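Beta-galactosidase (Bacillus circulans subsp. alkalophilus, PDB 3TTY) hydrolyses terminal beta-D-galactose residues from beta-galactosides as a trimeric glycoside hydrolase built around a TIM barrel. Local coordinates at residues T41-S46 with L76-S81; I528-D533 with V557-G562. All blocks are in the same frame, centred on the assembly; numbering follows the deposited sequence.

Contact 1. Residues T41-S46 with L76-S81; sequences TVNVFS and LCLATS
With CG anti to the backbone N (chi1 -163°), N43 carries its carboxamide carbon toward 76-81, and chi2 of 50° turns the amide to bring ND2 to A79 O; S81, at an off-staggered chi1 of -112°, brings its hydroxyl back to the N43 carbonyl. The pair joins the ends of two neighbouring parallel strands of the TIM barrel, 39-42 and 75-79, where the chain passes into the loops at the C-terminal mouth. On the strands themselves the bonding is plain: V42 N donates to C77 O, and A79 N reaches V42 O at 3.0 Å, nearly along the C=O axis. Past the strand end side chains take over. ND2 of N43 bonds A79 O at 3.0 Å, tilted somewhat from both the amide and the carbonyl planes. OG of S81 gives its proton to N43 O at 2.7 Å, coming from above that carbonyl plane, and accepts the N-H of S46 at 2.9 Å. One hydroxyl thus ties both ends of the 43-46 turn, while S81 CA rests against V44 O in a CA-H...O contact.

The apolar filling is small. CB of A79 meets CG2 of V44 at 3.7 Å. On one face of the sheet CD1 of L78 touches CG2 of V42, the two side chains crossing obliquely. T41 and C77 share the opposite face, where both side chains touch H146 of strand 142-146, and T41 OG1 lies 3.4 Å from C77 CB.

F45 points away from 76-81 and touches the bound galactose, its ring also meeting that of W187 of a second subunit. S46 OG turns to E18, but in this buried setting S81 OG both donates and accepts, a relay that probably keeps the backbone on both sides of F45 in place beside the sugar.

Contact 2. Residues I528-D533 with V557-G562; sequences IVLRQD and VLAEYG
R531 and E560 meet where strand 525-530 runs out beside its antiparallel partner 556-561, inside the mixed sheet of the trimerisation domain. On its other side strand 556-561 has a classic beta bulge, L558 and A559 both facing L572 of strand 570-577.

The tight part is made by I528, L530 and A559. CB of A559 fits between its neighbours, 3.9 Å from CG2 of I528 and 4.0 Å from CG of L530. Y561 lies on the same face but packs on V571 and, edge-to-face, on the ring of Y566, with its hydroxyl on D548 O. Between the strands V529 and E560 form a hydrogen-bonded pair, N to O in both directions, and R531 N continues to L558 O at 3.0 Å with an almost straight N-H (176°).

The other face, with V529 and E560, is looser and partly open to solvent. Here the R531 chain, bent at chi2 and chi3, lays its guanidinium over V557, whose CB is 3.5 Å from NH2. E560 runs extended beyond CG to reach it, and the carboxylate stands 88° to the guanidinium plane. An alanine in place of E560 would probably leave R531 without this charged mate and its guanidinium freer to swing off V557. Water fills in around the polar ends: one molecule donates to V529 O and, weakly, to E560 OE1, and another bridges Q532 O and L558 O. In the salt bridge itself NE of R531 lies 2.6 Å from OE2 of E560, approaching from above the carboxylate plane.

In the fold
Contact 1 and contact 2 belong to different domains and lie on opposite sides of the chain's centre, their own centres 58 Å apart and their nearest atoms about 46 Å apart. They follow one another in the chain, the 41-46/76-81 pair closing long before 528-533 begins. Contact 1 borders the galactose pocket: the F45 side chain is about 4 Å from the sugar; F45 also touches R111 and N149, and its ring meets W187 of a second subunit. Contact 2 lies in the trimerisation domain, yet no other chain of the assembly touches its two segments. One is parallel barrel pairing at a catalytic mouth, the other antiparallel pairing with a water-lined face.

Contact 1. Residues T41-S46 with L76-S81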
# COMPACT_ATOMS: atom_id res chain seq x y z
N THR A 41 -24.96 -9.51 -28.91
CA THR A 41 -24.09 -8.35 -29.03
C THR A 41 -22.76 -8.85 -29.57
O THR A 41 -21.99 -9.47 -28.85
CB THR A 41 -23.85 -7.68 -27.65
OG1 THR A 41 -25.10 -7.23 -27.10
CG2 THR A 41 -22.87 -6.51 -27.75
N VAL A 42 -22.50 -8.60 -30.84
CA VAL A 42 -21.36 -9.24 -31.50
C VAL A 42 -20.33 -8.22 -31.97
O VAL A 42 -20.61 -7.02 -32.02
CB VAL A 42 -21.83 -10.07 -32.70
CG1 VAL A 42 -22.92 -11.04 -32.27
CG2 VAL A 42 -22.33 -9.14 -33.79
N ASN A 43 -19.14 -8.72 -32.29
CA ASN A 43 -18.05 -7.90 -32.82
C ASN A 43 -17.52 -6.81 -31.88
O ASN A 43 -17.06 -5.76 -32.33
CB ASN A 43 -18.49 -7.24 -34.13
CG ASN A 43 -17.31 -6.71 -34.93
OD1 ASN A 43 -16.32 -7.42 -35.17
ND2 ASN A 43 -17.40 -5.44 -35.35
N VAL A 44 -17.59 -7.05 -30.57
CA VAL A 44 -17.10 -6.05 -29.61
C VAL A 44 -15.57 -5.97 -29.64
O VAL A 44 -15.00 -4.89 -29.50
CB VAL A 44 -17.55 -6.33 -28.17
CG1 VAL A 44 -17.06 -5.23 -27.23
CG2 VAL A 44 -19.06 -6.44 -28.09
N PHE A 45 -14.91 -7.10 -29.86
CA PHE A 45 -13.47 -7.16 -29.70
C PHE A 45 -12.75 -7.84 -30.84
O PHE A 45 -11.99 -8.79 -30.62
CB PHE A 45 -13.10 -7.83 -28.36
CG PHE A 45 -13.37 -6.96 -27.15
CD1 PHE A 45 -12.71 -5.76 -26.97
CD2 PHE A 45 -14.28 -7.37 -26.18
CE1 PHE A 45 -12.94 -4.96 -25.84
CE2 PHE A 45 -14.52 -6.57 -25.05
CZ PHE A 45 -13.85 -5.37 -24.89
N SER A 46 -12.96 -7.36 -32.06
CA SER A 46 -12.41 -8.03 -33.22
C SER A 46 -11.80 -7.06 -34.21
O SER A 46 -11.76 -7.32 -35.42
CB SER A 46 -13.48 -8.89 -33.89
OG SER A 46 -13.49 -10.19 -33.34
N LEU A 76 -29.56 -8.32 -33.56
CA LEU A 76 -28.16 -7.96 -33.42
C LEU A 76 -27.93 -6.60 -32.78
O LEU A 76 -28.43 -5.57 -33.25
CB LEU A 76 -27.46 -8.04 -34.77
CG LEU A 76 -27.65 -9.41 -35.43
CD1 LEU A 76 -27.27 -9.39 -36.90
CD2 LEU A 76 -26.87 -10.46 -34.68
N CYS A 77 -27.19 -6.61 -31.67
CA CYS A 77 -26.60 -5.41 -31.13
C CYS A 77 -25.16 -5.38 -31.65
O CYS A 77 -24.28 -6.06 -31.11
CB CYS A 77 -26.64 -5.44 -29.61
SG CYS A 77 -26.00 -3.94 -28.86
N LEU A 78 -24.92 -4.63 -32.73
CA LEU A 78 -23.64 -4.71 -33.43
C LEU A 78 -22.64 -3.68 -32.90
O LEU A 78 -22.90 -2.48 -32.94
CB LEU A 78 -23.84 -4.54 -34.95
CG LEU A 78 -22.57 -4.64 -35.81
CD1 LEU A 78 -21.84 -5.98 -35.62
CD2 LEU A 78 -22.88 -4.42 -37.28
N ALA A 79 -21.50 -4.17 -32.42
CA ALA A 79 -20.47 -3.28 -31.89
C ALA A 79 -19.50 -2.84 -32.99
O ALA A 79 -19.30 -3.53 -33.98
CB ALA A 79 -19.72 -3.97 -30.74
N THR A 80 -18.90 -1.66 -32.81
CA THR A 80 -17.93 -1.14 -33.77
C THR A 80 -16.52 -1.74 -33.60
O THR A 80 -15.66 -1.51 -34.45
CB THR A 80 -17.81 0.38 -33.64
OG1 THR A 80 -17.42 0.70 -32.30
CG2 THR A 80 -19.14 1.03 -33.96
N SER A 81 -16.30 -2.46 -32.50
CA SER A 81 -15.01 -3.13 -32.26
C SER A 81 -13.88 -2.17 -31.89
O SER A 81 -12.72 -2.56 -31.90
CB SER A 81 -14.57 -3.94 -33.48
OG SER A 81 -14.60 -5.33 -33.22

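Contact 2. Residues I528-D533 with V557-G562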
# COMPACT_ATOMS: atom_id res chain seq x y z
N ILE A 528 -27.89 13.91 17.86
CA ILE A 528 -28.97 14.75 17.37
C ILE A 528 -30.10 14.67 18.39
O ILE A 528 -30.66 13.60 18.64
CB ILE A 528 -29.45 14.29 15.99
CG1 ILE A 528 -28.36 14.51 14.95
CG2 ILE A 528 -30.70 15.03 15.57
CD1 ILE A 528 -28.65 13.85 13.64
N VAL A 529 -30.40 15.81 19.02
CA VAL A 529 -31.38 15.87 20.10
C VAL A 529 -32.57 16.70 19.69
O VAL A 529 -32.48 17.92 19.61
CB VAL A 529 -30.79 16.54 21.34
CG1 VAL A 529 -31.83 16.58 22.47
CG2 VAL A 529 -29.52 15.83 21.78
N LEU A 530 -33.70 16.05 19.43
CA LEU A 530 -34.90 16.78 19.05
C LEU A 530 -35.45 17.73 20.11
O LEU A 530 -35.50 17.41 21.30
CB LEU A 530 -35.98 15.85 18.52
CG LEU A 530 -35.71 15.64 17.03
CD1 LEU A 530 -34.82 14.40 16.80
CD2 LEU A 530 -36.99 15.59 16.26
N ARG A 531 -35.85 18.92 19.67
CA ARG A 531 -36.38 19.92 20.58
C ARG A 531 -37.68 19.41 21.18
O ARG A 531 -37.94 19.60 22.37
CB ARG A 531 -36.63 21.23 19.84
CG ARG A 531 -35.37 21.98 19.49
CD ARG A 531 -34.90 22.81 20.66
NE ARG A 531 -34.28 24.05 20.21
CZ ARG A 531 -34.96 25.09 19.75
NH1 ARG A 531 -36.28 25.04 19.65
NH2 ARG A 531 -34.30 26.18 19.37
N GLN A 532 -38.48 18.76 20.34
CA GLN A 532 -39.74 18.16 20.77
C GLN A 532 -40.12 17.08 19.78
O GLN A 532 -39.64 17.06 18.65
CB GLN A 532 -40.84 19.21 20.86
CG GLN A 532 -41.10 19.94 19.56
CD GLN A 532 -41.82 21.28 19.74
OE1 GLN A 532 -41.49 22.06 20.64
NE2 GLN A 532 -42.80 21.55 18.89
N ASP A 533 -40.98 16.16 20.21
CA ASP A 533 -41.42 15.10 19.31
C ASP A 533 -41.91 15.78 18.04
O ASP A 533 -42.63 16.77 18.10
CB ASP A 533 -42.52 14.24 19.96
CG ASP A 533 -42.00 13.39 21.13
OD1 ASP A 533 -40.85 13.58 21.57
OD2 ASP A 533 -42.77 12.53 21.61
N VAL A 557 -35.44 25.91 14.45
CA VAL A 557 -34.57 24.83 14.91
C VAL A 557 -35.41 23.66 15.40
O VAL A 557 -36.23 23.81 16.29
CB VAL A 557 -33.64 25.30 16.06
CG1 VAL A 557 -32.76 24.16 16.57
CG2 VAL A 557 -32.78 26.49 15.61
N LEU A 558 -35.20 22.49 14.79
CA LEU A 558 -35.97 21.30 15.16
C LEU A 558 -35.18 20.36 16.05
O LEU A 558 -35.77 19.54 16.76
CB LEU A 558 -36.47 20.56 13.91
CG LEU A 558 -37.33 21.38 12.95
CD1 LEU A 558 -37.72 20.53 11.76
CD2 LEU A 558 -38.58 21.92 13.65
N ALA A 559 -33.86 20.48 16.02
CA ALA A 559 -32.97 19.61 16.79
C ALA A 559 -31.60 20.24 16.96
O ALA A 559 -31.15 20.99 16.10
CB ALA A 559 -32.84 18.23 16.14
N GLU A 560 -30.94 19.91 18.07
CA GLU A 560 -29.65 20.49 18.42
C GLU A 560 -28.62 19.42 18.73
O GLU A 560 -28.97 18.29 19.06
CB GLU A 560 -29.82 21.36 19.67
CG GLU A 560 -31.03 22.27 19.60
CD GLU A 560 -31.30 22.99 20.92
OE1 GLU A 560 -30.98 22.40 21.98
OE2 GLU A 560 -31.81 24.13 20.87
N TYR A 561 -27.34 19.78 18.66
CA TYR A 561 -26.27 18.86 19.04
C TYR A 561 -26.32 18.54 20.53
O TYR A 561 -26.79 19.35 21.34
CB TYR A 561 -24.89 19.44 18.70
CG TYR A 561 -24.58 19.54 17.23
CD1 TYR A 561 -24.45 20.78 16.62
CD2 TYR A 561 -24.39 18.39 16.46
CE1 TYR A 561 -24.15 20.88 15.28
CE2 TYR A 561 -24.09 18.49 15.11
CZ TYR A 561 -23.97 19.74 14.53
OH TYR A 561 -23.67 19.86 13.20
N GLY A 562 -25.83 17.36 20.88
CA GLY A 562 -25.90 16.90 22.25
C GLY A 562 -24.61 16.96 23.03
O GLY A 562 -24.62 16.85 24.25
O HOH W 1 -32.66 20.21 21.61
O HOH W 2 -38.56 19.11 17.05